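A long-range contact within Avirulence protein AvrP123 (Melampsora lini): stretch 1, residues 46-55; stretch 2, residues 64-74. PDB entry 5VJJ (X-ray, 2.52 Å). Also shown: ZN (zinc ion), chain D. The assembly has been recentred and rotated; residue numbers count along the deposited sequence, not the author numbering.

Stretch 1, residues 46-55: DCPGPAEQYM
Stretch 2 (64-74) RSHVACSGVHQ

The two stretches pair as neighbouring antiparallel strands, with residues 64-69 running at 156° to the strand that ends stretch 1 and the axes approaching to 4.5 Å; together they bury 646 Å². Ala 51, Glu 52, Gln 53, Tyr 54 and Met 55 lie opposite Cys 69, Ala 68, Val 67, His 66 and Ser 65, all in extended conformation (phi -160 to -110°, psi 120 to 165°).

Tyr 54 contributes the largest area. Its chi1 of -56° (m) and chi2 of -78° lay the ring beside the Ala 68 methyl, which meets the ring edge at 3.6 Å from Tyr 54 CE2 to Ala 68 CB. His 66, directly across, adopts the p rotamer (chi1 78°, chi2 -107°), bringing His 66 NE2 to 3.6 Å from Tyr 54 CD2; the ring planes meet obliquely at 55°, centroids 5.3 Å apart. The backbone pair beneath is uneven: Tyr 54 N donates to His 66 O at 2.9 Å, whereas the return bond from His 66 N to Tyr 54 O is weak at 3.4 Å.

Ser 65, the next largest contributor, also engages that carbonyl. With chi1 at -179° (t), Ser 65 OG donates to Tyr 54 O at 2.7 Å and accepts from Gln 53 NE2 at 3.1 Å, so one hydroxyl joins a main-chain carbonyl to the extended Gln 53 side chain (chi1 and chi2 both t). On the same face, Met 55 SD lies 3.8 Å from Ser 65 CB. Further along, the Glu 52-Ala 68 pair is closed by two strong bonds, Glu 52 N to Ala 68 O at 2.7 Å and Ala 68 N to Glu 52 O at 2.8 Å. Ser 70 N continues the ladder to Pro 50 O at 2.8 Å, just after the cis peptide bond between Gly 49 and Pro 50.

Cys 47, the third anchor, fastens the loop end through zinc. Its t rotamer (chi1 172°) places Cys 47 SG 2.3 Å from ZN, which also binds Cys 69 SG at 2.2 Å (chi1 -174°, t), His 73 NE2 at 2.0 Å (chi1 -61°, m; chi2 171°) and one atom elsewhere in the structure. Shared coordination holds Cys 47 SG and Cys 69 SG 3.6 Å apart. Each thiolate also accepts an amide two residues on: Gly 49 N to Cys 47 SG at 3.2 Å, and Gly 71 N to Cys 69 SG at 3.3 Å. Gly 71 leaves room for this packing, since a CB there would clash with Cys 47 SG and Gly 49 O.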

ATOM      1  N   ASP A  46      -8.134  -4.748 -13.277  1.00 30.65           N
ATOM      2  CA  ASP A  46      -7.679  -4.466 -11.925  1.00 25.92           C
ATOM      3  C   ASP A  46      -6.225  -4.882 -11.750  1.00 25.85           C
ATOM      4  O   ASP A  46      -5.764  -5.865 -12.338  1.00 26.28           O
ATOM      5  CB  ASP A  46      -8.535  -5.207 -10.898  1.00 23.34           C
ATOM      6  CG  ASP A  46     -10.018  -5.032 -11.135  1.00 22.93           C
ATOM      7  OD1 ASP A  46     -10.443  -3.921 -11.509  1.00 39.32           O
ATOM      8  OD2 ASP A  46     -10.762  -6.013 -10.933  1.00 24.60           O
ATOM      9  N   CYS A  47      -5.512  -4.137 -10.920  1.00 51.22           N
ATOM     10  CA  CYS A  47      -4.168  -4.537 -10.538  1.00 39.11           C
ATOM     11  C   CYS A  47      -4.241  -5.778  -9.656  1.00 31.64           C
ATOM     12  O   CYS A  47      -4.950  -5.763  -8.643  1.00 28.14           O
ATOM     13  CB  CYS A  47      -3.459  -3.416  -9.790  1.00 28.68           C
ATOM     14  SG  CYS A  47      -1.868  -3.933  -9.103  1.00 37.05           S
ATOM     15  N   PRO A  48      -3.537  -6.865  -9.995  1.00 29.03           N
ATOM     16  CA  PRO A  48      -3.551  -8.055  -9.128  1.00 38.58           C
ATOM     17  C   PRO A  48      -2.739  -7.913  -7.851  1.00 42.85           C
ATOM     18  O   PRO A  48      -2.692  -8.869  -7.068  1.00 30.65           O
ATOM     19  CB  PRO A  48      -2.946  -9.153 -10.020  1.00 40.04           C
ATOM     20  CG  PRO A  48      -2.951  -8.597 -11.406  1.00 50.74           C
ATOM     21  CD  PRO A  48      -2.832  -7.127 -11.259  1.00 27.39           C
ATOM     22  N   GLY A  49      -2.096  -6.774  -7.615  1.00 34.89           N
ATOM     23  CA  GLY A  49      -1.238  -6.618  -6.454  1.00 35.64           C
ATOM     24  C   GLY A  49       0.189  -7.038  -6.752  1.00 41.41           C
ATOM     25  O   GLY A  49       0.578  -7.121  -7.919  1.00 36.54           O
ATOM     26  N   PRO A  50       0.978  -7.326  -5.707  1.00 33.28           N
ATOM     27  CA  PRO A  50       0.592  -7.341  -4.289  1.00 28.42           C
ATOM     28  C   PRO A  50       0.440  -5.949  -3.672  1.00 42.42           C
ATOM     29  O   PRO A  50       1.281  -5.068  -3.891  1.00 27.66           O
ATOM     30  CB  PRO A  50       1.750  -8.095  -3.615  1.00 52.41           C
ATOM     31  CG  PRO A  50       2.592  -8.660  -4.728  1.00 42.92           C
ATOM     32  CD  PRO A  50       2.373  -7.755  -5.891  1.00 33.04           C
ATOM     33  N   ALA A  51      -0.625  -5.764  -2.894  1.00 31.08           N
ATOM     34  CA  ALA A  51      -0.877  -4.513  -2.196  1.00 24.72           C
ATOM     35  C   ALA A  51      -1.103  -4.798  -0.720  1.00 41.68           C
ATOM     36  O   ALA A  51      -1.650  -5.841  -0.350  1.00 36.00           O
ATOM     37  CB  ALA A  51      -2.088  -3.784  -2.785  1.00 30.88           C
ATOM     38  N   GLU A  52      -0.672  -3.859   0.123  1.00 29.80           N
ATOM     39  CA  GLU A  52      -0.783  -3.985   1.569  1.00 36.90           C
ATOM     40  C   GLU A  52      -1.296  -2.682   2.156  1.00 41.90           C
ATOM     41  O   GLU A  52      -1.031  -1.598   1.628  1.00 31.61           O
ATOM     42  CB  GLU A  52       0.560  -4.326   2.236  1.00 40.88           C
ATOM     43  CG  GLU A  52       1.065  -5.726   1.984  1.00 68.40           C
ATOM     44  CD  GLU A  52       2.328  -6.018   2.766  1.00 57.51           C
ATOM     45  OE1 GLU A  52       3.042  -5.051   3.117  1.00 36.15           O
ATOM     46  OE2 GLU A  52       2.597  -7.210   3.031  1.00 56.34           O
ATOM     47  N   GLN A  53      -2.016  -2.798   3.266  1.00 22.46           N
ATOM     48  CA  GLN A  53      -2.535  -1.650   3.989  1.00 31.07           C
ATOM     49  C   GLN A  53      -1.812  -1.517   5.321  1.00 32.27           C
ATOM     50  O   GLN A  53      -1.517  -2.520   5.986  1.00 22.14           O
ATOM     51  CB  GLN A  53      -4.040  -1.775   4.215  1.00 49.91           C
ATOM     52  CG  GLN A  53      -4.660  -0.559   4.876  1.00 26.01           C
ATOM     53  CD  GLN A  53      -6.173  -0.605   4.851  1.00 25.72           C
ATOM     54  OE1 GLN A  53      -6.767  -1.404   4.127  1.00 36.71           O
ATOM     55  NE2 GLN A  53      -6.804   0.246   5.648  1.00 28.12           N
ATOM     56  N   TYR A  54      -1.517  -0.275   5.697  1.00 23.60           N
ATOM     57  CA  TYR A  54      -0.788   0.031   6.916  1.00 29.15           C
ATOM     58  C   TYR A  54      -1.699   0.800   7.859  1.00 36.84           C
ATOM     59  O   TYR A  54      -2.307   1.798   7.464  1.00 38.16           O
ATOM     60  CB  TYR A  54       0.474   0.840   6.615  1.00 28.28           C
ATOM     61  CG  TYR A  54       1.398   0.169   5.622  1.00 36.36           C
ATOM     62  CD1 TYR A  54       2.222  -0.881   6.010  1.00 36.80           C
ATOM     63  CD2 TYR A  54       1.443   0.582   4.296  1.00 39.58           C
ATOM     64  CE1 TYR A  54       3.066  -1.500   5.102  1.00 32.63           C
ATOM     65  CE2 TYR A  54       2.282  -0.032   3.383  1.00 28.85           C
ATOM     66  CZ  TYR A  54       3.091  -1.069   3.791  1.00 28.94           C
ATOM     67  OH  TYR A  54       3.923  -1.678   2.886  1.00 52.58           O
ATOM     68  N   MET A  55      -1.805   0.313   9.091  1.00 33.22           N
ATOM     69  CA  MET A  55      -2.546   0.972  10.157  1.00 20.70           C
ATOM     70  C   MET A  55      -1.537   1.462  11.184  1.00 21.09           C
ATOM     71  O   MET A  55      -0.741   0.671  11.701  1.00 35.97           O
ATOM     72  CB  MET A  55      -3.548   0.014  10.805  1.00 20.05           C
ATOM     73  CG  MET A  55      -4.737  -0.352   9.929  1.00 39.71           C
ATOM     74  SD  MET A  55      -5.928   0.996   9.852  1.00 43.29           S
ATOM     75  CE  MET A  55      -7.426   0.098   9.473  1.00 56.33           C
ATOM     76  N   ARG A  64      -4.157   6.890  11.370  1.00 19.73           N
ATOM     77  CA  ARG A  64      -4.134   7.088   9.926  1.00 30.87           C
ATOM     78  C   ARG A  64      -3.746   5.783   9.244  1.00 20.56           C
ATOM     79  O   ARG A  64      -3.228   4.860   9.876  1.00 54.55           O
ATOM     80  CB  ARG A  64      -3.171   8.217   9.527  1.00 21.16           C
ATOM     81  CG  ARG A  64      -3.318   8.676   8.083  1.00 37.51           C
ATOM     82  CD  ARG A  64      -2.494   9.919   7.794  1.00 33.72           C
ATOM     83  NE  ARG A  64      -2.770  10.462   6.466  1.00 45.79           N
ATOM     84  CZ  ARG A  64      -2.239  11.583   5.986  1.00 37.93           C
ATOM     85  NH1 ARG A  64      -1.398  12.296   6.725  1.00 38.56           N
ATOM     86  NH2 ARG A  64      -2.551  11.993   4.765  1.00 37.57           N
ATOM     87  N   SER A  65      -4.008   5.718   7.940  1.00 31.36           N
ATOM     88  CA  SER A  65      -3.778   4.509   7.163  1.00 30.82           C
ATOM     89  C   SER A  65      -3.531   4.880   5.706  1.00 24.28           C
ATOM     90  O   SER A  65      -3.979   5.928   5.236  1.00 24.55           O
ATOM     91  CB  SER A  65      -4.978   3.554   7.273  1.00 34.93           C
ATOM     92  OG  SER A  65      -4.764   2.352   6.546  1.00 32.33           O
ATOM     93  N   HIS A  66      -2.807   4.010   4.998  1.00 21.89           N
ATOM     94  CA  HIS A  66      -2.624   4.139   3.557  1.00 22.50           C
ATOM     95  C   HIS A  66      -2.198   2.787   3.002  1.00 22.71           C
ATOM     96  O   HIS A  66      -1.718   1.918   3.735  1.00 22.67           O
ATOM     97  CB  HIS A  66      -1.599   5.227   3.192  1.00 23.57           C
ATOM     98  CG  HIS A  66      -0.171   4.811   3.361  1.00 24.46           C
ATOM     99  ND1 HIS A  66       0.626   5.283   4.382  1.00 26.61           N
ATOM    100  CD2 HIS A  66       0.614   3.990   2.623  1.00 25.15           C
ATOM    101  CE1 HIS A  66       1.834   4.762   4.274  1.00 25.76           C
ATOM    102  NE2 HIS A  66       1.853   3.970   3.216  1.00 25.98           N
ATOM    103  N   VAL A  67      -2.364   2.630   1.689  1.00 23.00           N
ATOM    104  CA  VAL A  67      -2.113   1.366   1.003  1.00 23.20           C
ATOM    105  C   VAL A  67      -0.916   1.533   0.076  1.00 24.37           C
ATOM    106  O   VAL A  67      -0.717   2.600  -0.517  1.00 31.16           O
ATOM    107  CB  VAL A  67      -3.359   0.895   0.223  1.00 25.91           C
ATOM    108  CG1 VAL A  67      -3.051  -0.331  -0.629  1.00 25.83           C
ATOM    109  CG2 VAL A  67      -4.497   0.582   1.183  1.00 21.62           C
ATOM    110  N   ALA A  68      -0.118   0.475  -0.035  1.00 30.19           N
ATOM    111  CA  ALA A  68       1.031   0.434  -0.926  1.00 26.08           C
ATOM    112  C   ALA A  68       0.952  -0.826  -1.773  1.00 29.44           C
ATOM    113  O   ALA A  68       0.477  -1.870  -1.315  1.00 25.51           O
ATOM    114  CB  ALA A  68       2.352   0.456  -0.148  1.00 26.96           C
ATOM    115  N   CYS A  69       1.421  -0.721  -3.017  1.00 37.49           N
ATOM    116  CA  CYS A  69       1.288  -1.800  -3.983  1.00 27.54           C
ATOM    117  C   CYS A  69       2.557  -1.914  -4.808  1.00 41.63           C
ATOM    118  O   CYS A  69       3.125  -0.903  -5.228  1.00 29.34           O
ATOM    119  CB  CYS A  69       0.092  -1.571  -4.919  1.00 26.45           C
ATOM    120  SG  CYS A  69      -0.246  -2.947  -6.045  1.00 37.49           S
ATOM    121  N   SER A  70       2.984  -3.153  -5.053  1.00 47.25           N
ATOM    122  CA  SER A  70       4.158  -3.433  -5.868  1.00 34.73           C
ATOM    123  C   SER A  70       3.809  -3.834  -7.296  1.00 51.14           C
ATOM    124  O   SER A  70       4.718  -4.048  -8.105  1.00 37.54           O
ATOM    125  CB  SER A  70       4.997  -4.535  -5.218  1.00 35.92           C
ATOM    126  OG  SER A  70       5.573  -4.086  -4.001  1.00 55.84           O
ATOM    127  N   GLY A  71       2.526  -3.950  -7.625  1.00 52.24           N
ATOM    128  CA  GLY A  71       2.133  -4.233  -8.990  1.00 43.23           C
ATOM    129  C   GLY A  71       2.546  -3.123  -9.938  1.00 41.23           C
ATOM    130  O   GLY A  71       2.920  -2.018  -9.544  1.00 54.43           O
ATOM    131  N   VAL A  72       2.468  -3.434 -11.228  1.00 35.36           N
ATOM    132  CA  VAL A  72       2.800  -2.476 -12.277  1.00 46.99           C
ATOM    133  C   VAL A  72       1.518  -1.763 -12.684  1.00 43.66           C
ATOM    134  O   VAL A  72       0.578  -2.395 -13.179  1.00 57.72           O
ATOM    135  CB  VAL A  72       3.460  -3.164 -13.482  1.00 37.95           C
ATOM    136  CG1 VAL A  72       3.775  -2.148 -14.570  1.00 49.01           C
ATOM    137  CG2 VAL A  72       4.729  -3.889 -13.053  1.00 34.97           C
ATOM    138  N   HIS A  73       1.476  -0.448 -12.468  1.00 40.94           N
ATOM    139  CA  HIS A  73       0.319   0.362 -12.823  1.00 36.74           C
ATOM    140  C   HIS A  73       0.481   1.100 -14.144  1.00 40.35           C
ATOM    141  O   HIS A  73      -0.518   1.330 -14.835  1.00 57.91           O
ATOM    142  CB  HIS A  73       0.031   1.381 -11.714  1.00 48.62           C
ATOM    143  CG  HIS A  73      -0.280   0.755 -10.389  1.00 59.67           C
ATOM    144  ND1 HIS A  73      -0.382   1.487  -9.224  1.00 56.16           N
ATOM    145  CD2 HIS A  73      -0.514  -0.533 -10.044  1.00 57.94           C
ATOM    146  CE1 HIS A  73      -0.665   0.676  -8.221  1.00 40.25           C
ATOM    147  NE2 HIS A  73      -0.752  -0.556  -8.693  1.00 33.66           N
ATOM    148  N   GLN A  74       1.705   1.473 -14.511  1.00 46.49           N
ATOM    149  CA  GLN A  74       1.978   2.139 -15.778  1.00 48.05           C
ATOM    150  C   GLN A  74       3.113   1.424 -16.491  1.00 49.35           C
ATOM    151  O   GLN A  74       4.016   0.871 -15.857  1.00 49.17           O
ATOM    152  CB  GLN A  74       2.356   3.617 -15.586  1.00 57.04           C
ATOM    153  CG  GLN A  74       1.229   4.505 -15.094  1.00 75.76           C
ATOM    154  CD  GLN A  74       1.582   5.981 -15.161  1.00 75.40           C
ATOM    155  OE1 GLN A  74       2.583   6.364 -15.767  1.00 75.13           O
ATOM    156  NE2 GLN A  74       0.762   6.817 -14.533  1.00 72.80           N
TER
HETATM  157 ZN    ZN D 202      -1.510  -2.133  -7.651  1.00 36.32          ZN